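Dual function macrocyclase-peptidase POPB (Galerina marginata, PDB 5N4B) cleaves peptide bonds on the C-terminal side of prolines and macrocyclises toxin precursor peptides in the biosynthesis of the amanitin family. Local coordinates at residues 321-326 / 340-345; 273-278 / 315-320; 285-290 / 307-312. The protein carries 1 engineered substitution. All coordinates share one frame; numbering follows the deposited sequence.

Contact 1 of 3, residues 321-326 / 340-345; sequences HGSLVY and TIDLSK
Thr340 lies beside Tyr326 in a non-hydrogen-bonded antiparallel pair, both side chains pointing the same way. Its CG2 is anti to the carbonyl carbon. This lays the methyl over one face of the Tyr326 ring, 3.7 Å from Thr340 CG2 to the ring centroid, a CH-pi contact. Thr340 CB also meets Leu324 CD1 at 3.7 Å. Ile341 forms the hydrogen-bonded pair with Val325. Ile341 N donates to Val325 O at 2.8 Å, in the carbonyl plane, and Ile341 O accepts from Val325 N. Leu324 crosses the Asp342 side chain at about a right angle, its CD1 meeting Asp342 CB. The Asp342 carboxylate turns onward along its own chain. Asp342 OD1 accepts from Ser344 N at 2.9 Å on its anti lone pair, an Asx turn, and from Ser344 OG above the carboxylate plane. Leu343 N donates to Ser323 O at 2.9 Å in a nearly straight bond (168°). Leu343 CD1 packs on Val325 CG2 at 3.7 Å. Ser344 CB touches Ser323 OG at 3.4 Å. A type I turn from Asp342 to Lys345 follows strand 337-342. The arrangement is an antiparallel beta hairpin, strands 324-329 and 337-342, within one four-stranded blade of the beta-propeller.

Contact 2 of 3, residues 273-278 / 315-320; sequences YLYLYQ and YNIITN
Tyr273, Tyr275 and Tyr277 project from one side of strand 273-279 toward 315-320. All three have CG anti to the carbonyl carbon, so each CG lies beside its own backbone N. The strand segments run antiparallel, with axes 8.9 Å apart at closest. Side chains, not backbone pairing, fill the distance.

Tyr275 and Ile317 form the central pair and cross at about a right angle. Ile317 CG1 stands over the centre of the Tyr275 ring, 3.7 Å from Ile317 CG1 to the centroid and 9° off the ring normal. This is a CH-pi contact. The other two outer carbons of Ile317 spread over the same ring: CD1 reaches CD1 and CE1 of Tyr275, and CG2 reaches CE2 and CZ.

Tyr277 meets the same isoleucine with its tip. Tyr277 OH accepts from Ile317 N at 3.0 Å, and the bond is nearly straight (165°). The backbone N lies at the ring edge, near the ring plane. Tyr277 OH also touches Ile317 CG1 at 3.3 Å. The hydroxyl has a second hydrogen-bond partner in Asp266 OD2, which helps fix the ring.

Asn320 brings its amide to the edge of the Tyr273 ring, with Asn320 ND2 3.8 Å from Tyr273 CE2. Ring and amide planes are 77° apart. ND2 is hydrogen-bonded to Gly322 O and Asp270 OD2. A water joins the other amide atom to Tyr275: it donates to Asn320 OD1 at 2.8 Å and lies 2.7 Å from Tyr275 OH.

Beyond Ile317, a classic beta bulge places Ile318 and Thr319 both opposite Tyr326. The contact is face-to-face packing of two adjacent four-stranded sheets, as between neighbouring blades of a beta-propeller.

Contact 3 of 3, residues 285-290 / 307-312; sequences KNLLWV and VVNEYA
Leu287 reaches across to 307-312 and meets it along its whole length. Leu287 CB lies 3.5 Å from Val308 O. CG is anti to the carbonyl carbon (chi1 -51°), and this brings the branch against Tyr311. Leu287 CG meets Tyr311 CZ at 3.7 Å. CD1 runs out to the Tyr311 OH and CE2. Leu287 CD2 stands over the centre of the Tyr311 ring, 3.8 Å from the centroid, in a CH-pi contact, and also touches the carbonyl carbon of Glu310. Leucine and ring cross at about a right angle. Trp261 meets the Tyr311 ring edge-to-face.

The next residues pair by backbone. Leu288 N donates to Val308 O, on a lone pair, and Val308 N donates to Leu288 O at 2.9 Å. This is a single hydrogen-bonded antiparallel pair, and Leu288 CB packs on Val308 CB on the same sheet face. Trp289 NE1 donates to Asn309 OD1 at 3.0 Å. That bond is bent (137°) and rises above the amide plane, while OD1 stays near the indole plane.

Where the two segments part, a water bridges the backbone. The water lies 2.8 Å from Asn286 O, is as close to Glu310 O, and accepts from Ala312 N.

Strand 287-292 lies between strands 273-279 and 305-308, with 305-308 outermost in this four-stranded sheet. Leu288 and Val308 reach strand 315-321 of the next sheet, touching Ile317 and Tyr315.

The three contacts lie in two consecutive sheets of the N-terminal beta-propeller, away from the annotated active site. Contact 3 is within the sheet of strands 262-267 to 305-308, and contact 1 is within that of strands 315-321 to 349-352. Contact 2 joins the two sheets. Along the chain, contact 3 falls between the two segments of contact 2, and contact 1 follows. The centres of contacts 1 and 2 are about 11 Å apart. Contact 3 is centred about 10 Å from contact 2. Backbone hydrogen bonds between neighbouring strands connect contact 2 to each of the others. Leu343 of contact 1 packs on Val290 and Val307 of contact 3. Together the contacts join two successive propeller blades side by side.

Contact 1 of 3, residues 321-326 / 340-345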
loop_
_atom_site.group_PDB
_atom_site.type_symbol
_atom_site.label_atom_id
_atom_site.label_comp_id
_atom_site.label_asym_id
_atom_site.label_seq_id
_atom_site.Cartn_x
_atom_site.Cartn_y
_atom_site.Cartn_z
ATOM N N HIS A 321 -27.391 9.927 10.315
ATOM C CA HIS A 321 -28.847 9.867 10.294
ATOM C C HIS A 321 -29.301 11.228 10.805
ATOM O O HIS A 321 -29.144 11.547 11.987
ATOM C CB HIS A 321 -29.401 8.675 11.099
ATOM C CG HIS A 321 -28.981 7.345 10.556
ATOM N ND1 HIS A 321 -29.242 6.953 9.266
ATOM C CD2 HIS A 321 -28.331 6.310 11.140
ATOM C CE1 HIS A 321 -28.742 5.742 9.065
ATOM N NE2 HIS A 321 -28.185 5.328 10.186
ATOM N N GLY A 322 -29.815 12.061 9.918
ATOM C CA GLY A 322 -30.057 13.438 10.300
ATOM C C GLY A 322 -28.782 14.087 10.770
ATOM O O GLY A 322 -27.723 13.924 10.163
ATOM N N SER A 323 -28.854 14.809 11.888
ATOM C CA SER A 323 -27.689 15.514 12.405
ATOM C C SER A 323 -26.787 14.636 13.289
ATOM O O SER A 323 -25.817 15.153 13.843
ATOM C CB SER A 323 -28.136 16.762 13.183
ATOM O OG SER A 323 -29.091 16.401 14.136
ATOM N N LEU A 324 -27.087 13.353 13.409
ATOM C CA LEU A 324 -26.262 12.431 14.196
ATOM C C LEU A 324 -25.259 11.770 13.259
ATOM O O LEU A 324 -25.642 10.963 12.399
ATOM C CB LEU A 324 -27.154 11.380 14.850
ATOM C CG LEU A 324 -26.466 10.531 15.931
ATOM C CD1 LEU A 324 -26.151 11.379 17.122
ATOM C CD2 LEU A 324 -27.398 9.395 16.327
ATOM N N VAL A 325 -23.995 12.103 13.432
ATOM C CA VAL A 325 -22.913 11.657 12.545
ATOM C C VAL A 325 -22.159 10.525 13.242
ATOM O O VAL A 325 -21.713 10.684 14.406
ATOM C CB VAL A 325 -21.971 12.812 12.225
ATOM C CG1 VAL A 325 -20.926 12.380 11.267
ATOM C CG2 VAL A 325 -22.743 13.969 11.621
ATOM N N TYR A 326 -21.996 9.406 12.533
ATOM C CA TYR A 326 -21.315 8.221 13.047
ATOM C C TYR A 326 -19.897 8.208 12.493
ATOM O O TYR A 326 -19.704 8.347 11.268
ATOM C CB TYR A 326 -22.056 6.961 12.577
ATOM C CG TYR A 326 -23.408 6.733 13.182
ATOM C CD1 TYR A 326 -24.491 7.545 12.855
ATOM C CD2 TYR A 326 -23.632 5.703 14.072
ATOM C CE1 TYR A 326 -25.760 7.331 13.435
ATOM C CE2 TYR A 326 -24.856 5.486 14.653
ATOM C CZ TYR A 326 -25.917 6.280 14.323
ATOM O OH TYR A 326 -27.179 6.082 14.836
ATOM N N THR A 340 -20.752 8.738 17.967
ATOM C CA THR A 340 -21.652 9.668 17.319
ATOM C C THR A 340 -21.349 11.078 17.804
ATOM O O THR A 340 -21.075 11.291 18.988
ATOM C CB THR A 340 -23.115 9.314 17.584
ATOM O OG1 THR A 340 -23.402 9.323 19.008
ATOM C CG2 THR A 340 -23.481 7.956 16.964
ATOM N N ILE A 341 -21.436 12.046 16.878
ATOM C CA ILE A 341 -21.359 13.486 17.175
ATOM C C ILE A 341 -22.688 14.045 16.696
ATOM O O ILE A 341 -23.028 13.938 15.507
ATOM C CB ILE A 341 -20.158 14.178 16.507
ATOM C CG1 ILE A 341 -18.807 13.595 16.987
ATOM C CG2 ILE A 341 -20.200 15.698 16.795
ATOM C CD1 ILE A 341 -17.548 14.223 16.426
ATOM N N ASP A 342 -23.468 14.597 17.624
ATOM C CA ASP A 342 -24.785 15.140 17.335
ATOM C C ASP A 342 -24.653 16.637 17.041
ATOM O O ASP A 342 -24.339 17.438 17.931
ATOM C CB ASP A 342 -25.720 14.869 18.517
ATOM C CG ASP A 342 -27.117 15.263 18.248
ATOM O OD1 ASP A 342 -27.360 16.103 17.360
ATOM O OD2 ASP A 342 -28.028 14.701 18.895
ATOM N N LEU A 343 -24.782 16.995 15.776
ATOM C CA LEU A 343 -24.584 18.365 15.334
ATOM C C LEU A 343 -25.809 19.235 15.539
ATOM O O LEU A 343 -25.756 20.420 15.194
ATOM C CB LEU A 343 -24.199 18.334 13.849
ATOM C CG LEU A 343 -22.871 17.630 13.524
ATOM C CD1 LEU A 343 -22.609 17.669 12.012
ATOM C CD2 LEU A 343 -21.725 18.238 14.279
ATOM N N SER A 344 -26.925 18.697 16.032
ATOM C CA SER A 344 -28.060 19.581 16.314
ATOM C C SER A 344 -27.809 20.479 17.505
ATOM O O SER A 344 -28.603 21.394 17.716
ATOM C CB SER A 344 -29.336 18.757 16.511
ATOM O OG SER A 344 -29.258 18.054 17.724
ATOM N N LYS A 345 -26.755 20.236 18.276
ATOM C CA LYS A 345 -26.374 21.006 19.445
ATOM C C LYS A 345 -25.283 22.012 19.080
ATOM O O LYS A 345 -24.434 21.738 18.237
ATOM C CB LYS A 345 -25.770 20.063 20.493
ATOM C CG LYS A 345 -26.391 18.667 20.638
ATOM C CD LYS A 345 -27.781 18.737 21.186
ATOM C CE LYS A 345 -28.501 17.416 21.035
ATOM N NZ LYS A 345 -29.666 17.346 21.962
#

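Contact 2 of 3, residues 273-278 / 315-320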
loop_
_atom_site.group_PDB
_atom_site.type_symbol
_atom_site.label_atom_id
_atom_site.label_comp_id
_atom_site.label_asym_id
_atom_site.label_seq_id
_atom_site.Cartn_x
_atom_site.Cartn_y
_atom_site.Cartn_z
ATOM N N TYR A 273 -24.497 16.917 3.933
ATOM C CA TYR A 273 -23.208 17.305 4.480
ATOM C C TYR A 273 -22.083 17.053 3.496
ATOM O O TYR A 273 -22.093 16.083 2.725
ATOM C CB TYR A 273 -22.909 16.530 5.766
ATOM C CG TYR A 273 -23.789 16.855 6.918
ATOM C CD1 TYR A 273 -23.827 18.131 7.444
ATOM C CD2 TYR A 273 -24.529 15.858 7.521
ATOM C CE1 TYR A 273 -24.592 18.417 8.543
ATOM C CE2 TYR A 273 -25.341 16.130 8.621
ATOM C CZ TYR A 273 -25.367 17.434 9.113
ATOM O OH TYR A 273 -26.145 17.686 10.226
ATOM N N LEU A 274 -21.131 17.958 3.548
ATOM C CA LEU A 274 -19.807 17.820 2.963
ATOM C C LEU A 274 -18.804 17.824 4.106
ATOM O O LEU A 274 -18.792 18.736 4.941
ATOM C CB LEU A 274 -19.533 18.994 2.022
ATOM C CG LEU A 274 -18.119 19.146 1.466
ATOM C CD1 LEU A 274 -17.781 18.002 0.603
ATOM C CD2 LEU A 274 -18.037 20.470 0.694
ATOM N N TYR A 275 -17.908 16.862 4.101
ATOM C CA TYR A 275 -16.895 16.742 5.119
ATOM C C TYR A 275 -15.522 17.025 4.551
ATOM O O TYR A 275 -15.194 16.583 3.435
ATOM C CB TYR A 275 -16.915 15.332 5.663
ATOM C CG TYR A 275 -18.250 14.841 6.178
ATOM C CD1 TYR A 275 -18.774 15.270 7.407
ATOM C CD2 TYR A 275 -19.017 13.930 5.461
ATOM C CE1 TYR A 275 -19.973 14.806 7.876
ATOM C CE2 TYR A 275 -20.229 13.457 5.969
ATOM C CZ TYR A 275 -20.684 13.912 7.176
ATOM O OH TYR A 275 -21.879 13.411 7.631
ATOM N N LEU A 276 -14.702 17.753 5.330
ATOM C CA LEU A 276 -13.318 18.037 4.975
ATOM C C LEU A 276 -12.399 17.488 6.034
ATOM O O LEU A 276 -12.560 17.791 7.223
ATOM C CB LEU A 276 -13.096 19.538 4.872
ATOM C CG LEU A 276 -11.663 20.006 4.530
ATOM C CD1 LEU A 276 -11.310 19.750 3.104
ATOM C CD2 LEU A 276 -11.493 21.499 4.875
ATOM N N TYR A 277 -11.447 16.690 5.594
ATOM C CA TYR A 277 -10.390 16.178 6.438
ATOM C C TYR A 277 -9.102 16.927 6.099
ATOM O O TYR A 277 -8.848 17.278 4.935
ATOM C CB TYR A 277 -10.123 14.706 6.167
ATOM C CG TYR A 277 -11.331 13.786 6.243
ATOM C CD1 TYR A 277 -11.997 13.556 7.407
ATOM C CD2 TYR A 277 -11.733 13.096 5.135
ATOM C CE1 TYR A 277 -13.080 12.714 7.444
ATOM C CE2 TYR A 277 -12.817 12.242 5.176
ATOM C CZ TYR A 277 -13.472 12.042 6.342
ATOM O OH TYR A 277 -14.532 11.131 6.394
ATOM N N GLN A 278 -8.298 17.216 7.113
ATOM C CA GLN A 278 -6.968 17.795 6.938
ATOM C C GLN A 278 -5.914 16.974 7.658
ATOM O O GLN A 278 -6.121 16.534 8.796
ATOM C CB GLN A 278 -6.878 19.223 7.448
ATOM C CG GLN A 278 -8.042 20.103 6.949
ATOM C CD GLN A 278 -7.916 21.555 7.302
ATOM O OE1 GLN A 278 -6.820 22.139 7.275
ATOM N NE2 GLN A 278 -9.043 22.147 7.647
ATOM N N TYR A 315 -10.165 10.580 12.657
ATOM C CA TYR A 315 -11.616 10.608 12.524
ATOM C C TYR A 315 -11.973 10.340 11.070
ATOM O O TYR A 315 -11.492 11.041 10.177
ATOM C CB TYR A 315 -12.164 11.974 12.900
ATOM C CG TYR A 315 -12.002 12.431 14.323
ATOM C CD1 TYR A 315 -10.829 13.081 14.721
ATOM C CD2 TYR A 315 -13.008 12.242 15.272
ATOM C CE1 TYR A 315 -10.661 13.534 15.983
ATOM C CE2 TYR A 315 -12.835 12.694 16.529
ATOM C CZ TYR A 315 -11.684 13.342 16.891
ATOM O OH TYR A 315 -11.599 13.842 18.180
ATOM N N ASN A 316 -12.819 9.352 10.831
ATOM C CA ASN A 316 -13.288 9.028 9.497
ATOM C C ASN A 316 -14.799 8.807 9.534
ATOM O O ASN A 316 -15.277 7.962 10.294
ATOM C CB ASN A 316 -12.551 7.793 8.957
ATOM C CG ASN A 316 -12.821 7.555 7.466
ATOM O OD1 ASN A 316 -13.570 6.677 7.124
ATOM N ND2 ASN A 316 -12.284 8.420 6.605
ATOM N N ILE A 317 -15.546 9.510 8.701
ATOM C CA ILE A 317 -16.996 9.392 8.726
ATOM C C ILE A 317 -17.458 8.028 8.230
ATOM O O ILE A 317 -16.997 7.529 7.193
ATOM C CB ILE A 317 -17.639 10.450 7.815
ATOM C CG1 ILE A 317 -17.230 11.864 8.188
ATOM C CG2 ILE A 317 -19.183 10.298 7.824
ATOM C CD1 ILE A 317 -17.525 12.230 9.571
ATOM N N ILE A 318 -18.434 7.448 8.905
ATOM C CA ILE A 318 -19.147 6.247 8.443
ATOM C C ILE A 318 -20.437 6.645 7.738
ATOM O O ILE A 318 -20.651 6.308 6.571
ATOM C CB ILE A 318 -19.467 5.307 9.627
ATOM C CG1 ILE A 318 -18.188 4.890 10.323
ATOM C CG2 ILE A 318 -20.281 4.117 9.127
ATOM C CD1 ILE A 318 -18.388 4.402 11.723
ATOM N N THR A 319 -21.302 7.368 8.419
ATOM C CA THR A 319 -22.571 7.810 7.847
ATOM C C THR A 319 -23.198 8.839 8.780
ATOM O O THR A 319 -22.612 9.209 9.802
ATOM C CB THR A 319 -23.498 6.635 7.582
ATOM O OG1 THR A 319 -24.525 7.123 6.675
ATOM C CG2 THR A 319 -24.155 6.050 8.814
ATOM N N ASN A 320 -24.424 9.239 8.472
ATOM C CA ASN A 320 -25.184 10.098 9.369
ATOM C C ASN A 320 -26.637 9.705 9.240
ATOM O O ASN A 320 -27.092 9.246 8.195
ATOM C CB ASN A 320 -25.043 11.586 9.044
ATOM C CG ASN A 320 -25.677 11.934 7.748
ATOM O OD1 ASN A 320 -25.203 11.497 6.719
ATOM N ND2 ASN A 320 -26.745 12.718 7.774
HETATM O O HOH W 1 -22.464 11.010 6.593
#

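Contact 3 of 3, residues 285-290 / 307-312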
loop_
_atom_site.group_PDB
_atom_site.type_symbol
_atom_site.label_atom_id
_atom_site.label_comp_id
_atom_site.label_asym_id
_atom_site.label_seq_id
_atom_site.Cartn_x
_atom_site.Cartn_y
_atom_site.Cartn_z
ATOM N N LYS A 285 -3.575 11.362 12.491
ATOM C CA LYS A 285 -4.330 12.419 13.135
ATOM C C LYS A 285 -4.868 13.348 12.070
ATOM O O LYS A 285 -4.208 13.633 11.163
ATOM C CB LYS A 285 -3.507 13.199 14.148
ATOM C CG LYS A 285 -2.934 12.408 15.309
ATOM C CD LYS A 285 -2.054 13.297 16.182
ATOM C CE LYS A 285 -1.567 12.576 17.408
ATOM N NZ LYS A 285 -0.493 11.598 17.168
ATOM N N ASN A 286 -6.110 13.756 12.225
ATOM C CA ASN A 286 -6.709 14.647 11.285
ATOM C C ASN A 286 -7.744 15.592 11.845
ATOM O O ASN A 286 -8.370 15.352 12.783
ATOM C CB ASN A 286 -7.295 13.877 10.059
ATOM C CG ASN A 286 -8.521 13.024 10.366
ATOM O OD1 ASN A 286 -9.653 13.386 10.131
ATOM N ND2 ASN A 286 -8.262 11.940 10.854
ATOM N N LEU A 287 -7.899 16.701 11.156
ATOM C CA LEU A 287 -8.997 17.598 11.421
ATOM C C LEU A 287 -10.239 17.118 10.670
ATOM O O LEU A 287 -10.176 16.346 9.702
ATOM C CB LEU A 287 -8.672 19.043 10.978
ATOM C CG LEU A 287 -7.353 19.591 11.506
ATOM C CD1 LEU A 287 -7.204 21.050 11.117
ATOM C CD2 LEU A 287 -7.188 19.430 12.970
ATOM N N LEU A 288 -11.388 17.574 11.121
ATOM C CA LEU A 288 -12.659 17.219 10.506
ATOM C C LEU A 288 -13.588 18.417 10.617
ATOM O O LEU A 288 -13.973 18.821 11.724
ATOM C CB LEU A 288 -13.281 15.993 11.189
ATOM C CG LEU A 288 -14.749 15.695 10.826
ATOM C CD1 LEU A 288 -14.824 15.292 9.420
ATOM C CD2 LEU A 288 -15.332 14.650 11.761
ATOM N N TRP A 289 -13.909 19.004 9.466
ATOM C CA TRP A 289 -14.836 20.124 9.387
ATOM C C TRP A 289 -16.053 19.683 8.586
ATOM O O TRP A 289 -15.967 18.779 7.720
ATOM C CB TRP A 289 -14.207 21.375 8.755
ATOM C CG TRP A 289 -13.040 21.988 9.493
ATOM C CD1 TRP A 289 -12.522 21.634 10.696
ATOM C CD2 TRP A 289 -12.261 23.086 9.022
ATOM N NE1 TRP A 289 -11.447 22.444 11.003
ATOM C CE2 TRP A 289 -11.282 23.353 9.996
ATOM C CE3 TRP A 289 -12.303 23.858 7.860
ATOM C CZ2 TRP A 289 -10.356 24.371 9.853
ATOM C CZ3 TRP A 289 -11.355 24.871 7.698
ATOM C CH2 TRP A 289 -10.424 25.127 8.716
ATOM N N VAL A 290 -17.203 20.289 8.879
ATOM C CA VAL A 290 -18.473 19.875 8.308
ATOM C C VAL A 290 -19.185 21.076 7.738
ATOM O O VAL A 290 -19.400 22.057 8.449
ATOM C CB VAL A 290 -19.372 19.217 9.375
ATOM C CG1 VAL A 290 -20.706 18.766 8.740
ATOM C CG2 VAL A 290 -18.668 18.044 10.043
ATOM N N VAL A 307 -15.570 21.197 13.572
ATOM C CA VAL A 307 -15.982 20.228 14.585
ATOM C C VAL A 307 -14.782 19.649 15.312
ATOM O O VAL A 307 -14.767 19.575 16.550
ATOM C CB VAL A 307 -16.874 19.138 13.974
ATOM C CG1 VAL A 307 -17.194 18.075 14.953
ATOM C CG2 VAL A 307 -18.154 19.747 13.474
ATOM N N VAL A 308 -13.786 19.178 14.564
ATOM C CA VAL A 308 -12.496 18.750 15.109
ATOM C C VAL A 308 -11.461 19.719 14.566
ATOM O O VAL A 308 -11.187 19.741 13.357
ATOM C CB VAL A 308 -12.150 17.293 14.738
ATOM C CG1 VAL A 308 -10.740 16.928 15.229
ATOM C CG2 VAL A 308 -13.179 16.296 15.293
ATOM N N ASN A 309 -10.889 20.550 15.446
ATOM C CA ASN A 309 -10.019 21.626 15.006
ATOM C C ASN A 309 -8.649 21.625 15.677
ATOM O O ASN A 309 -7.940 22.631 15.605
ATOM C CB ASN A 309 -10.692 22.980 15.177
ATOM C CG ASN A 309 -10.139 24.005 14.262
ATOM O OD1 ASN A 309 -9.790 23.722 13.110
ATOM N ND2 ASN A 309 -10.039 25.239 14.773
ATOM N N GLU A 310 -8.234 20.510 16.249
ATOM C CA GLU A 310 -6.856 20.301 16.679
ATOM C C GLU A 310 -6.478 18.888 16.275
ATOM O O GLU A 310 -7.340 18.007 16.160
ATOM C CB GLU A 310 -6.705 20.477 18.204
ATOM C CG GLU A 310 -7.711 19.632 18.981
ATOM C CD GLU A 310 -7.449 19.505 20.500
ATOM O OE1 GLU A 310 -6.892 20.459 21.101
ATOM O OE2 GLU A 310 -7.771 18.424 21.073
ATOM N N TYR A 311 -5.196 18.694 16.006
ATOM C CA TYR A 311 -4.631 17.400 15.652
ATOM C C TYR A 311 -4.434 16.577 16.914
ATOM O O TYR A 311 -3.536 16.851 17.716
ATOM C CB TYR A 311 -3.300 17.581 14.912
ATOM C CG TYR A 311 -3.477 18.042 13.478
ATOM C CD1 TYR A 311 -3.845 17.134 12.488
ATOM C CD2 TYR A 311 -3.300 19.369 13.118
ATOM C CE1 TYR A 311 -4.024 17.520 11.189
ATOM C CE2 TYR A 311 -3.470 19.789 11.812
ATOM C CZ TYR A 311 -3.821 18.860 10.846
ATOM O OH TYR A 311 -4.009 19.249 9.545
ATOM N N ALA A 312 -5.231 15.530 17.061
ATOM C CA ALA A 312 -5.158 14.672 18.247
ATOM C C ALA A 312 -5.526 13.218 17.962
ATOM O O ALA A 312 -5.051 12.313 18.656
ATOM C CB ALA A 312 -6.047 15.194 19.350
HETATM O O HOH W 2 -7.598 15.308 15.522
#